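Local coordinates for protein arginyl-tRNA synthetase, putative (Plasmodium falciparum, PDB 5JLD) that probably charges tRNA(Arg) with arginine at the expense of ATP, as a class I aminoacyl-tRNA synthetase of the malaria parasite, at residues Gln19-Lys24 and Ser75-Thr80; Gly179-Gln184 and Lys236-Asp241; Asn467-Asn470 and Gly476-Ile479; Asn133-Phe138 and Tyr333-Gln338; Thr550-Asn555 and Lys565-Leu570. All coordinates share one frame; numbering follows the deposited sequence. Where two conformers were deposited one is given.

Contact 1: residues Gln19-Lys24 and Ser75-Thr80; sequences QNSIQK and SNINET
Lys-24 and Ser-21, one turn apart on helix 10-25, meet Asn-76 and Ile-77, where the chain leaves helix 66-75 and sets off toward strand 82-86. The lysine starts from CB with CG anti to its backbone nitrogen (chi1 -168°) and stays extended from there. Contact with Asn-76 begins at Lys-24 CD, which lies 3.8 Å from Asn-76 OD1. CE comes closer, 3.3 Å from the same OD1, and NZ completes the approach with a hydrogen bond of 3.1 Å to Asn-76 OD1. The ammonium does not sit in the amide plane: it stands 46° out of the carbonyl plane, on neither lone pair. Deeper in, Ser-21 OG lies 3.2 Å from Asn-76 CB, but its polar partner is Ile-73 O in the last turn of helix 66-75, to which it hydrogen-bonds. Ser-21 CB rests on Ile-77 CG1 at 3.6 Å, and the isoleucine continues onto Ile-17, Phe-18, Phe-82 and Ile-85, joining helix 10-25 to strand 82-86 within the N-terminal domain. The chemistry is therefore layered: the buried serine hydroxyl is satisfied by a helix-end carbonyl beside an aliphatic contact, whereas the exposed lysine makes one off-axis bond to a neutral amide, an attraction probably weakened by nearby solvent.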
# COMPACT_ATOMS: atom_id res chain seq x y z
N GLN A 19 8.17 -10.27 26.49
CA GLN A 19 7.19 -9.65 27.38
C GLN A 19 6.96 -10.53 28.61
O GLN A 19 6.96 -10.04 29.75
CB GLN A 19 5.85 -9.40 26.65
CG GLN A 19 4.84 -8.59 27.46
CD GLN A 19 5.33 -7.19 27.75
OE1 GLN A 19 5.50 -6.38 26.83
NE2 GLN A 19 5.57 -6.89 29.02
N ASN A 20 6.79 -11.82 28.38
CA ASN A 20 6.56 -12.72 29.51
C ASN A 20 7.81 -12.78 30.39
O ASN A 20 7.70 -12.74 31.63
CB ASN A 20 6.17 -14.13 29.05
CG ASN A 20 4.83 -14.16 28.28
OD1 ASN A 20 4.09 -13.18 28.25
ND2 ASN A 20 4.52 -15.31 27.67
N SER A 21 9.00 -12.84 29.77
CA SER A 21 10.20 -12.87 30.63
C SER A 21 10.37 -11.60 31.48
O SER A 21 10.73 -11.66 32.65
CB SER A 21 11.47 -13.08 29.82
OG SER A 21 12.57 -13.17 30.70
N ILE A 22 10.10 -10.45 30.87
CA ILE A 22 10.17 -9.16 31.55
C ILE A 22 9.20 -9.12 32.71
O ILE A 22 9.57 -8.74 33.83
CB ILE A 22 9.87 -7.99 30.58
CG1 ILE A 22 11.06 -7.74 29.64
CG2 ILE A 22 9.54 -6.72 31.35
CD1 ILE A 22 10.71 -6.85 28.44
N GLN A 23 7.95 -9.52 32.45
CA GLN A 23 6.93 -9.57 33.50
C GLN A 23 7.34 -10.47 34.66
O GLN A 23 7.14 -10.13 35.82
CB GLN A 23 5.60 -10.06 32.93
CG GLN A 23 4.43 -9.27 33.45
CD GLN A 23 4.57 -7.80 33.11
OE1 GLN A 23 4.91 -7.44 31.98
NE2 GLN A 23 4.33 -6.94 34.09
N LYS A 24 7.92 -11.62 34.33
CA LYS A 24 8.38 -12.56 35.35
C LYS A 24 9.54 -11.96 36.17
O LYS A 24 9.60 -12.11 37.41
CB LYS A 24 8.81 -13.87 34.68
CG LYS A 24 9.05 -15.04 35.63
CD LYS A 24 9.40 -16.30 34.84
CE LYS A 24 10.04 -17.37 35.73
NZ LYS A 24 10.72 -18.43 34.92
N SER A 75 17.90 -15.31 31.40
CA SER A 75 17.77 -16.44 32.32
C SER A 75 16.30 -16.82 32.49
O SER A 75 15.99 -17.97 32.82
CB SER A 75 18.38 -16.12 33.70
OG SER A 75 17.49 -15.33 34.48
N ASN A 76 15.39 -15.87 32.28
CA ASN A 76 13.98 -16.27 32.37
C ASN A 76 13.31 -16.58 31.03
O ASN A 76 12.07 -16.67 30.93
CB ASN A 76 13.19 -15.21 33.15
CG ASN A 76 13.25 -15.44 34.66
OD1 ASN A 76 13.15 -16.58 35.13
ND2 ASN A 76 13.46 -14.38 35.41
N ILE A 77 14.12 -16.79 29.99
CA ILE A 77 13.63 -17.26 28.70
C ILE A 77 14.04 -18.72 28.45
O ILE A 77 15.21 -19.08 28.59
CB ILE A 77 14.15 -16.39 27.55
CG1 ILE A 77 13.48 -15.01 27.59
CG2 ILE A 77 13.94 -17.07 26.20
CD1 ILE A 77 14.09 -14.00 26.63
N ASN A 78 13.08 -19.56 28.10
CA ASN A 78 13.36 -20.97 27.79
C ASN A 78 12.67 -21.38 26.48
O ASN A 78 11.50 -21.75 26.48
CB ASN A 78 12.91 -21.86 28.95
CG ASN A 78 13.40 -23.29 28.82
OD1 ASN A 78 14.46 -23.55 28.25
ND2 ASN A 78 12.62 -24.23 29.35
N GLU A 79 13.39 -21.29 25.37
CA GLU A 79 12.79 -21.53 24.05
C GLU A 79 13.70 -22.35 23.15
O GLU A 79 14.82 -21.93 22.83
CB GLU A 79 12.46 -20.20 23.34
CG GLU A 79 11.55 -19.26 24.12
CD GLU A 79 10.15 -19.81 24.27
OE1 GLU A 79 9.77 -20.67 23.46
OE2 GLU A 79 9.44 -19.40 25.22
N THR A 80 13.21 -23.50 22.71
CA THR A 80 14.01 -24.34 21.83
C THR A 80 14.10 -23.75 20.43
O THR A 80 14.97 -24.14 19.66
CB THR A 80 13.46 -25.78 21.73
OG1 THR A 80 12.13 -25.76 21.20
CG2 THR A 80 13.44 -26.45 23.11

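Contact 2: residues Gly179-Gln184 and Lys236-Asp241; sequences GDWGTQ and KLQNND
The Schellman motif that closes helix 232-238 presents Leu-237 and Gln-238 to the indole of Trp-181, which stands in the loop between strand 171-176 and helix 185-194 of the catalytic domain. In that motif Asp-241 N bonds to Lys-236 O at 3.1 Å and Asn-240 N, from a residue with positive phi, to Leu-237 O at 3.0 Å. The far end of the six-membered ring does the touching. Trp-181 CH2 lies 3.7 Å from Leu-237 O, which sits at the ring edge near its plane, and 3.8 Å from Leu-237 CG. Next to it, Trp-181 CZ2 meets Gln-238 CG at 3.7 Å, the methylene coming in obliquely; the glutamine amide itself is turned 63° from the indole plane. A chi1 of -162° turns the indole away from the main-chain N of Trp-181, and the side chain stretches from the loop to the helix end. Trp-248 of helix 242-265 packs edge-to-face with Trp-181 and also touches Leu-237. No hydrogen bond spans the two segments, so the join depends on dispersion and, at most weakly, on one aromatic C-H, that of CH2, near a carbonyl oxygen that the Schellman turn already engages.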
# COMPACT_ATOMS: atom_id res chain seq x y z
N GLY A 179 -13.65 14.39 -8.95
CA GLY A 179 -14.18 15.74 -8.91
C GLY A 179 -15.19 15.99 -10.04
O GLY A 179 -14.84 16.50 -11.10
N ASP A 180 -16.45 15.62 -9.80
CA ASP A 180 -17.47 15.70 -10.84
C ASP A 180 -18.57 16.69 -10.47
O ASP A 180 -19.69 16.61 -10.98
CB ASP A 180 -18.10 14.33 -11.09
CG ASP A 180 -18.82 13.78 -9.86
OD1 ASP A 180 -18.62 14.31 -8.74
OD2 ASP A 180 -19.60 12.80 -10.02
N TRP A 181 -18.26 17.62 -9.58
CA TRP A 181 -19.24 18.59 -9.15
C TRP A 181 -18.54 19.92 -8.83
O TRP A 181 -18.81 20.56 -7.81
CB TRP A 181 -20.03 18.04 -7.95
CG TRP A 181 -21.33 18.74 -7.70
CD1 TRP A 181 -21.60 19.62 -6.69
CD2 TRP A 181 -22.55 18.63 -8.46
NE1 TRP A 181 -22.89 20.06 -6.77
CE2 TRP A 181 -23.50 19.47 -7.85
CE3 TRP A 181 -22.92 17.90 -9.60
CZ2 TRP A 181 -24.80 19.61 -8.33
CZ3 TRP A 181 -24.21 18.04 -10.09
CH2 TRP A 181 -25.14 18.88 -9.45
N GLY A 182 -17.65 20.32 -9.72
CA GLY A 182 -16.80 21.47 -9.47
C GLY A 182 -17.27 22.79 -10.06
O GLY A 182 -18.39 22.92 -10.56
N THR A 183 -16.38 23.78 -9.97
CA THR A 183 -16.65 25.14 -10.42
C THR A 183 -17.09 25.16 -11.87
O THR A 183 -18.20 25.59 -12.21
CB THR A 183 -15.40 26.03 -10.28
OG1 THR A 183 -15.09 26.21 -8.89
CG2 THR A 183 -15.65 27.39 -10.92
N GLN A 184 -16.22 24.63 -12.71
CA GLN A 184 -16.26 24.78 -14.16
C GLN A 184 -17.57 24.47 -14.88
O GLN A 184 -17.86 25.09 -15.91
CB GLN A 184 -15.16 23.91 -14.78
CG GLN A 184 -14.65 24.46 -16.08
CD GLN A 184 -13.20 24.12 -16.33
OE1 GLN A 184 -12.50 23.62 -15.45
NE2 GLN A 184 -12.73 24.41 -17.53
N LYS A 236 -28.47 26.33 -11.94
CA LYS A 236 -29.52 25.57 -12.58
C LYS A 236 -29.16 24.08 -12.61
O LYS A 236 -30.04 23.21 -12.61
CB LYS A 236 -29.77 26.15 -13.98
CG LYS A 236 -30.61 25.30 -14.89
CD LYS A 236 -31.28 26.10 -16.00
CE LYS A 236 -30.43 27.25 -16.55
NZ LYS A 236 -31.06 27.80 -17.80
N LEU A 237 -27.86 23.78 -12.59
CA LEU A 237 -27.38 22.41 -12.46
C LEU A 237 -27.59 21.91 -11.03
O LEU A 237 -28.05 20.78 -10.81
CB LEU A 237 -25.91 22.31 -12.85
CG LEU A 237 -25.25 20.93 -12.69
CD1 LEU A 237 -26.03 19.86 -13.47
CD2 LEU A 237 -23.79 20.96 -13.12
N GLN A 238 -27.25 22.75 -10.05
CA GLN A 238 -27.53 22.44 -8.65
C GLN A 238 -29.05 22.31 -8.37
O GLN A 238 -29.45 21.77 -7.34
CB GLN A 238 -26.91 23.50 -7.74
CG GLN A 238 -25.50 23.13 -7.28
CD GLN A 238 -24.67 24.33 -6.89
OE1 GLN A 238 -24.88 25.44 -7.38
NE2 GLN A 238 -23.72 24.13 -5.99
N ASN A 239 -29.88 22.79 -9.29
CA ASN A 239 -31.33 22.62 -9.13
C ASN A 239 -31.93 21.59 -10.08
O ASN A 239 -33.13 21.58 -10.33
CB ASN A 239 -32.05 23.95 -9.31
CG ASN A 239 -32.03 24.78 -8.04
OD1 ASN A 239 -32.75 24.48 -7.09
ND2 ASN A 239 -31.22 25.82 -8.02
N ASN A 240 -31.07 20.72 -10.61
CA ASN A 240 -31.47 19.53 -11.36
C ASN A 240 -32.32 19.85 -12.58
O ASN A 240 -33.33 19.21 -12.84
CB ASN A 240 -32.23 18.56 -10.45
CG ASN A 240 -32.35 17.18 -11.05
OD1 ASN A 240 -31.35 16.57 -11.45
ND2 ASN A 240 -33.58 16.68 -11.15
N ASP A 241 -31.90 20.86 -13.34
CA ASP A 241 -32.52 21.11 -14.61
C ASP A 241 -32.19 19.98 -15.58
O ASP A 241 -31.07 19.46 -15.57
CB ASP A 241 -32.05 22.45 -15.16
CG ASP A 241 -32.32 22.61 -16.63
OD1 ASP A 241 -33.44 23.03 -16.99
OD2 ASP A 241 -31.41 22.27 -17.41

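Contact 3: residues Asn467-Asn470 and Gly476-Ile479; sequences NMLN and GIYI
Ile-477 holds CG1 anti to its carbonyl carbon (chi1 -56°), which directs this methylene at Leu-469, and Leu-469 CG likewise lies opposite its own carbonyl carbon (chi1 -64°), turning CD2 back to meet it although the CB of Leu-469 points away. The two residues lie in two consecutive helices, 465-469 and 476-492, joined by a short connection. Leu-469 CD2 and Ile-477 CG1 are 4.0 Å apart. Ile-477 CG1 also packs against main chain, 3.8 Å from Leu-469 O and 3.9 Å from Met-468 O, so the isoleucine packs on the carbonyls of both residues. Leu-469 also rests on Ala-447 of helix 436-453 and on Arg-411 and Asp-415 of helix 401-420, while Met-468 is embedded against Ile-448 and Phe-451 of helix 436-453. The connection is further tied by the hydroxyl of Thr-475, which is hydrogen-bonded to Asn-470 O and Tyr-478 N. Across the gap no direct hydrogen bond forms, since Met-468 O and Gly-476 N remain 4.5 Å apart. A water joins this carbonyl to the first-turn amide of the next helix, donating to Met-468 O at 2.8 Å and accepting from Gly-476 N at 3.1 Å.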
# COMPACT_ATOMS: atom_id res chain seq x y z
N ASN A 467 16.75 5.66 -15.15
CA ASN A 467 16.85 5.09 -13.82
C ASN A 467 15.89 3.93 -13.60
O ASN A 467 16.26 2.93 -12.98
CB ASN A 467 16.60 6.18 -12.77
CG ASN A 467 17.67 7.24 -12.77
OD1 ASN A 467 18.79 7.02 -13.25
ND2 ASN A 467 17.35 8.41 -12.24
N MET A 468 14.66 4.05 -14.10
CA MET A 468 13.67 3.04 -13.76
C MET A 468 13.76 1.80 -14.66
O MET A 468 13.33 0.72 -14.28
CB MET A 468 12.25 3.62 -13.81
CG MET A 468 11.68 3.80 -15.19
SD MET A 468 9.90 4.06 -15.12
CE MET A 468 9.57 4.62 -16.79
N LEU A 469 14.33 1.94 -15.85
CA LEU A 469 14.37 0.80 -16.76
C LEU A 469 15.72 0.07 -16.76
O LEU A 469 15.92 -0.89 -17.50
CB LEU A 469 14.00 1.25 -18.18
CG LEU A 469 12.56 1.77 -18.30
CD1 LEU A 469 12.29 2.40 -19.66
CD2 LEU A 469 11.57 0.65 -18.04
N ASN A 470 16.63 0.51 -15.89
CA ASN A 470 17.97 -0.08 -15.79
C ASN A 470 17.93 -1.52 -15.28
O ASN A 470 17.69 -1.78 -14.09
CB ASN A 470 18.84 0.79 -14.88
CG ASN A 470 20.31 0.38 -14.90
OD1 ASN A 470 20.68 -0.68 -15.41
ND2 ASN A 470 21.15 1.23 -14.32
N GLY A 476 12.26 -2.36 -11.18
CA GLY A 476 11.25 -3.37 -11.46
C GLY A 476 11.65 -4.36 -12.54
O GLY A 476 11.30 -5.54 -12.48
N ILE A 477 12.39 -3.87 -13.53
CA ILE A 477 12.97 -4.69 -14.58
C ILE A 477 13.92 -5.76 -14.01
O ILE A 477 13.87 -6.93 -14.39
CB ILE A 477 13.75 -3.81 -15.59
CG1 ILE A 477 12.85 -2.70 -16.16
CG2 ILE A 477 14.42 -4.66 -16.66
CD1 ILE A 477 11.56 -3.21 -16.81
N TYR A 478 14.78 -5.32 -13.09
CA TYR A 478 15.68 -6.22 -12.37
C TYR A 478 14.89 -7.32 -11.66
O TYR A 478 15.20 -8.51 -11.78
CB TYR A 478 16.51 -5.43 -11.38
CG TYR A 478 17.13 -6.26 -10.27
CD1 TYR A 478 18.31 -6.96 -10.47
CD2 TYR A 478 16.53 -6.31 -9.02
CE1 TYR A 478 18.87 -7.72 -9.45
CE2 TYR A 478 17.08 -7.05 -8.00
CZ TYR A 478 18.25 -7.75 -8.21
OH TYR A 478 18.79 -8.49 -7.18
N ILE A 479 13.86 -6.91 -10.92
CA ILE A 479 13.06 -7.85 -10.14
C ILE A 479 12.45 -8.88 -11.09
O ILE A 479 12.48 -10.10 -10.83
CB ILE A 479 11.95 -7.13 -9.37
CG1 ILE A 479 12.52 -6.02 -8.49
CG2 ILE A 479 11.14 -8.15 -8.54
CD1 ILE A 479 13.22 -6.49 -7.24
O HOH W 1 11.63 0.57 -12.05

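Contact 4: residues Asn133-Phe138 and Tyr333-Gln338; sequences NVLVDF and YYRLTQ
Arg-335 and Asp-137 form a buried salt bridge in which two nitrogens of the guanidinium grip a single oxygen. The approach is end-on: Arg-335 NH1 reaches Asp-137 OD2 at 2.8 Å and NH2 reaches the same OD2 at 2.9 Å. The oxygen lies practically in the guanidinium plane, and both hydrogen bonds are bent, the NH1 one to 146°, because a single oxygen serves both. On the aspartate side the two donors differ. NH1 uses the anti lone pair of OD2, whereas NH2 comes from above the carboxylate plane, in keeping with the 73° between the two flat groups. Chain direction explains the reach, for Arg-335 is extended from CG to NE, and in Asp-137 a chi1 of -176° sets the carboxylate opposite the aspartate's own main-chain N.

Apolar packing is supplied by Leu-135, two residues back on the same side of the strand. Its CD2 lies over the centre of one guanidinium face, 3.7 Å from Arg-335 CZ, and its CD1 touches Arg-335 CG at 3.6 Å. Strand 133-137 is the middle strand of the parallel sheet in the Rossmann-type class I catalytic domain, and helix 326-337 packs over it before the chain enters the neighbouring strand 343-349. Tyr-346 of that strand contacts both Asp-137 and Arg-335, and Val-175 of strand 171-176 lies against the arginine.

Near the end of helix 326-337, Thr-337 OG1 donates to Tyr-333 O at 2.8 Å from the face opposite to that used by Thr-337 N, and it accepts from Gln-338 NE2.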
# COMPACT_ATOMS: atom_id res chain seq x y z
N ASN A 133 -14.55 -4.05 7.57
CA ASN A 133 -14.72 -3.35 6.30
C ASN A 133 -13.67 -2.27 6.16
O ASN A 133 -13.59 -1.37 6.98
CB ASN A 133 -16.11 -2.72 6.19
CG ASN A 133 -17.24 -3.72 6.31
OD1 ASN A 133 -17.35 -4.66 5.52
ND2 ASN A 133 -18.12 -3.48 7.28
N VAL A 134 -12.89 -2.35 5.09
CA VAL A 134 -11.87 -1.34 4.83
C VAL A 134 -12.19 -0.58 3.56
O VAL A 134 -12.56 -1.19 2.54
CB VAL A 134 -10.45 -1.99 4.70
CG1 VAL A 134 -9.43 -0.96 4.23
CG2 VAL A 134 -10.01 -2.64 6.03
N LEU A 135 -12.05 0.73 3.60
CA LEU A 135 -12.24 1.55 2.41
C LEU A 135 -10.96 2.31 2.11
O LEU A 135 -10.41 2.96 2.99
CB LEU A 135 -13.42 2.52 2.58
CG LEU A 135 -13.78 3.37 1.36
CD1 LEU A 135 -15.30 3.66 1.33
CD2 LEU A 135 -12.99 4.67 1.32
N VAL A 136 -10.53 2.27 0.85
CA VAL A 136 -9.37 3.03 0.40
C VAL A 136 -9.80 4.07 -0.64
O VAL A 136 -10.36 3.75 -1.69
CB VAL A 136 -8.27 2.09 -0.19
CG1 VAL A 136 -7.02 2.89 -0.60
CG2 VAL A 136 -7.90 0.98 0.82
N ASP A 137 -9.54 5.33 -0.31
CA ASP A 137 -9.90 6.48 -1.13
C ASP A 137 -8.66 6.94 -1.88
O ASP A 137 -7.73 7.45 -1.26
CB ASP A 137 -10.46 7.59 -0.24
CG ASP A 137 -10.95 8.81 -1.00
OD1 ASP A 137 -10.36 9.20 -2.03
OD2 ASP A 137 -11.97 9.38 -0.56
N PHE A 138 -8.63 6.74 -3.19
CA PHE A 138 -7.43 7.05 -3.96
C PHE A 138 -7.71 7.43 -5.40
O PHE A 138 -8.84 7.33 -5.89
CB PHE A 138 -6.41 5.88 -3.89
CG PHE A 138 -6.87 4.58 -4.53
CD1 PHE A 138 -7.99 3.89 -4.05
CD2 PHE A 138 -6.14 4.02 -5.57
CE1 PHE A 138 -8.39 2.67 -4.63
CE2 PHE A 138 -6.52 2.80 -6.16
CZ PHE A 138 -7.65 2.13 -5.69
N TYR A 333 -19.02 10.57 6.91
CA TYR A 333 -20.34 10.20 7.47
C TYR A 333 -20.94 8.97 6.78
O TYR A 333 -21.39 8.01 7.43
CB TYR A 333 -21.33 11.36 7.37
CG TYR A 333 -22.78 10.92 7.51
CD1 TYR A 333 -23.35 10.74 8.77
CD2 TYR A 333 -23.55 10.63 6.40
CE1 TYR A 333 -24.66 10.30 8.90
CE2 TYR A 333 -24.86 10.19 6.52
CZ TYR A 333 -25.41 10.04 7.77
OH TYR A 333 -26.70 9.61 7.89
N TYR A 334 -20.94 9.01 5.45
CA TYR A 334 -21.50 7.94 4.64
C TYR A 334 -20.73 6.64 4.83
O TYR A 334 -21.32 5.60 5.04
CB TYR A 334 -21.52 8.34 3.16
CG TYR A 334 -21.99 7.24 2.22
CD1 TYR A 334 -23.34 7.01 1.99
CD2 TYR A 334 -21.06 6.42 1.57
CE1 TYR A 334 -23.77 5.98 1.12
CE2 TYR A 334 -21.46 5.41 0.72
CZ TYR A 334 -22.82 5.19 0.50
OH TYR A 334 -23.18 4.18 -0.35
N ARG A 335 -19.41 6.71 4.77
CA ARG A 335 -18.57 5.52 4.89
C ARG A 335 -18.74 4.87 6.26
O ARG A 335 -18.80 3.64 6.37
CB ARG A 335 -17.10 5.88 4.61
CG ARG A 335 -16.92 6.34 3.17
CD ARG A 335 -15.64 7.12 2.91
NE ARG A 335 -15.51 7.36 1.48
CZ ARG A 335 -14.51 8.00 0.88
NH1 ARG A 335 -13.48 8.48 1.57
NH2 ARG A 335 -14.54 8.14 -0.44
N LEU A 336 -18.89 5.69 7.29
CA LEU A 336 -18.98 5.16 8.65
C LEU A 336 -20.36 4.59 8.99
O LEU A 336 -20.47 3.52 9.60
CB LEU A 336 -18.59 6.24 9.66
CG LEU A 336 -17.10 6.56 9.70
CD1 LEU A 336 -16.87 7.77 10.58
CD2 LEU A 336 -16.31 5.37 10.22
N THR A 337 -21.42 5.31 8.58
CA THR A 337 -22.77 4.92 8.97
C THR A 337 -23.44 3.99 7.95
O THR A 337 -24.24 3.14 8.32
CB THR A 337 -23.69 6.17 9.19
OG1 THR A 337 -23.90 6.85 7.95
CG2 THR A 337 -23.07 7.14 10.20
N GLN A 338 -23.13 4.15 6.67
CA GLN A 338 -23.84 3.38 5.65
C GLN A 338 -23.03 2.20 5.13
O GLN A 338 -23.60 1.16 4.79
CB GLN A 338 -24.27 4.29 4.47
CG GLN A 338 -24.94 5.60 4.93
CD GLN A 338 -26.17 5.39 5.83
OE1 GLN A 338 -27.08 4.61 5.51
NE2 GLN A 338 -26.20 6.10 6.96

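Contact 5: residues Thr550-Asn555 and Lys565-Leu570; sequences TAFYEN and KSRLLL
The Phe-552 ring presents its edge to Arg-567: Arg-567 CB lies near the ring plane, 3.9 Å from Phe-552 CZ, the atom farthest from the backbone. Leu-570 CD1 approaches the same end of the ring obliquely, 4.2 Å from Phe-552 CZ. The guanidinium of Arg-567 is turned 56° from the ring, and it is the aliphatic part of the arginine, not its charge, that meets the aromatic group. Arg-567 CG is 3.9 Å from Phe-552 CZ, and Arg-567 CD is 4.0 Å from Phe-552 CE1, so three successive carbons follow the tip of the ring. The chain turns about CG-CD (chi3 -72°) and carries the charged end off to Asn-560 O in the connection between the helices, where NH2 forms a hydrogen bond. This bond is consistent with a settled course for the arginine, whose methylenes meet the ring's end.

Phe-552 reaches across because its ring is swung to the far side of CB from the amide nitrogen (chi1 162°), and Leu-570, one helical turn on from Arg-567, adds a second aliphatic contact there. Glu-512 and Leu-515 of helix 510-520 touch both Phe-552 and Leu-570, so a third helix closes over the contact. No hydrogen bond runs between the two segments, and cohesion comes from van der Waals packing of an aromatic tip into aliphatic groups. Segments 550-555 and 565-570 belong to consecutive helices, 536-556 and 564-584, whose chains run in roughly opposing directions; such a helical hairpin backed by another helix is in keeping with the all-helical bundle of the DALR anticodon-binding domain.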
# COMPACT_ATOMS: atom_id res chain seq x y z
N THR A 550 19.93 -14.75 -4.45
CA THR A 550 21.12 -14.79 -5.27
C THR A 550 22.28 -15.34 -4.46
O THR A 550 23.04 -16.18 -4.94
CB THR A 550 21.47 -13.40 -5.83
OG1 THR A 550 20.43 -12.97 -6.71
CG2 THR A 550 22.80 -13.45 -6.60
N ALA A 551 22.39 -14.89 -3.21
CA ALA A 551 23.50 -15.29 -2.37
C ALA A 551 23.43 -16.79 -2.12
O ALA A 551 24.46 -17.48 -2.08
CB ALA A 551 23.50 -14.53 -1.06
N PHE A 552 22.21 -17.28 -1.95
CA PHE A 552 21.97 -18.71 -1.88
C PHE A 552 22.56 -19.35 -3.13
O PHE A 552 23.51 -20.15 -3.03
CB PHE A 552 20.47 -18.97 -1.72
CG PHE A 552 20.02 -20.36 -2.04
CD1 PHE A 552 20.53 -21.46 -1.37
CD2 PHE A 552 19.03 -20.56 -3.00
CE1 PHE A 552 20.09 -22.74 -1.66
CE2 PHE A 552 18.58 -21.83 -3.29
CZ PHE A 552 19.11 -22.92 -2.62
N TYR A 553 22.08 -18.93 -4.31
CA TYR A 553 22.45 -19.62 -5.55
C TYR A 553 23.97 -19.65 -5.72
O TYR A 553 24.58 -20.72 -5.77
CB TYR A 553 21.80 -18.97 -6.77
CG TYR A 553 22.26 -19.60 -8.06
CD1 TYR A 553 21.71 -20.80 -8.51
CD2 TYR A 553 23.28 -19.03 -8.81
CE1 TYR A 553 22.15 -21.39 -9.69
CE2 TYR A 553 23.73 -19.62 -9.98
CZ TYR A 553 23.17 -20.79 -10.42
OH TYR A 553 23.63 -21.37 -11.59
N GLU A 554 24.57 -18.46 -5.77
CA GLU A 554 26.00 -18.30 -5.98
C GLU A 554 26.85 -19.17 -5.05
O GLU A 554 28.00 -19.46 -5.36
CB GLU A 554 26.41 -16.83 -5.79
CG GLU A 554 25.73 -15.86 -6.74
CD GLU A 554 26.02 -16.17 -8.19
OE1 GLU A 554 27.13 -16.67 -8.48
OE2 GLU A 554 25.14 -15.92 -9.03
N ASN A 555 26.29 -19.58 -3.92
CA ASN A 555 27.13 -20.26 -2.96
C ASN A 555 26.74 -21.72 -2.77
O ASN A 555 27.43 -22.46 -2.05
CB ASN A 555 27.11 -19.52 -1.62
CG ASN A 555 27.70 -18.13 -1.73
OD1 ASN A 555 27.45 -17.41 -2.70
ND2 ASN A 555 28.54 -17.77 -0.77
N LYS A 565 17.39 -31.82 -4.06
CA LYS A 565 15.93 -31.71 -3.97
C LYS A 565 15.48 -30.61 -2.99
O LYS A 565 14.64 -29.78 -3.33
CB LYS A 565 15.33 -33.06 -3.59
CG LYS A 565 15.43 -34.10 -4.72
CD LYS A 565 14.90 -35.46 -4.30
CE LYS A 565 14.71 -36.38 -5.48
NZ LYS A 565 13.96 -37.62 -5.12
N SER A 566 16.07 -30.58 -1.79
CA SER A 566 15.81 -29.50 -0.84
C SER A 566 16.09 -28.12 -1.43
O SER A 566 15.29 -27.19 -1.26
CB SER A 566 16.64 -29.67 0.43
OG SER A 566 16.42 -28.59 1.32
N ARG A 567 17.20 -27.97 -2.15
CA ARG A 567 17.48 -26.69 -2.81
C ARG A 567 16.38 -26.32 -3.82
O ARG A 567 15.98 -25.17 -3.89
CB ARG A 567 18.84 -26.72 -3.51
CG ARG A 567 20.01 -26.74 -2.51
CD ARG A 567 21.32 -26.30 -3.13
NE ARG A 567 21.88 -27.29 -4.04
CZ ARG A 567 22.51 -28.42 -3.68
NH1 ARG A 567 22.66 -28.75 -2.40
NH2 ARG A 567 22.97 -29.23 -4.62
N LEU A 568 15.91 -27.30 -4.58
CA LEU A 568 14.86 -27.06 -5.56
C LEU A 568 13.58 -26.59 -4.86
O LEU A 568 12.89 -25.68 -5.33
CB LEU A 568 14.59 -28.32 -6.37
CG LEU A 568 14.09 -28.05 -7.79
CD1 LEU A 568 15.19 -27.38 -8.62
CD2 LEU A 568 13.62 -29.35 -8.44
N LEU A 569 13.27 -27.23 -3.74
CA LEU A 569 12.15 -26.84 -2.90
C LEU A 569 12.27 -25.39 -2.46
O LEU A 569 11.30 -24.60 -2.51
CB LEU A 569 12.05 -27.77 -1.69
CG LEU A 569 10.68 -28.38 -1.38
CD1 LEU A 569 10.00 -28.90 -2.63
CD2 LEU A 569 10.82 -29.48 -0.34
N LEU A 570 13.48 -25.02 -2.02
CA LEU A 570 13.74 -23.63 -1.65
C LEU A 570 13.50 -22.69 -2.83
O LEU A 570 12.96 -21.59 -2.67
CB LEU A 570 15.18 -23.45 -1.15
CG LEU A 570 15.32 -23.34 0.37
CD1 LEU A 570 16.78 -23.37 0.79
CD2 LEU A 570 14.64 -22.09 0.88

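In the fold
Contacts 3, 4 and 5 are buried, whereas contacts 1 and 2 are only partly so and lie on opposite sides of the chain's centre, about 65 Å apart between centres. Contacts 2 and 4 share the catalytic domain, and contact 2 falls within the long loop of chain that contact 4 closes. The deep one relies on a charged pair, the peripheral one on an indole at a helix end. Contacts 3 and 5 share the long helix 536-556 indirectly, since Tyr-478 packs on it, and their nearest atoms are about 5 Å apart; one is bridged by water, the other is van der Waals packing with no hydrogen bond across it. Contact 1, in the N-terminal domain, pairs a lysine with an amide near solvent.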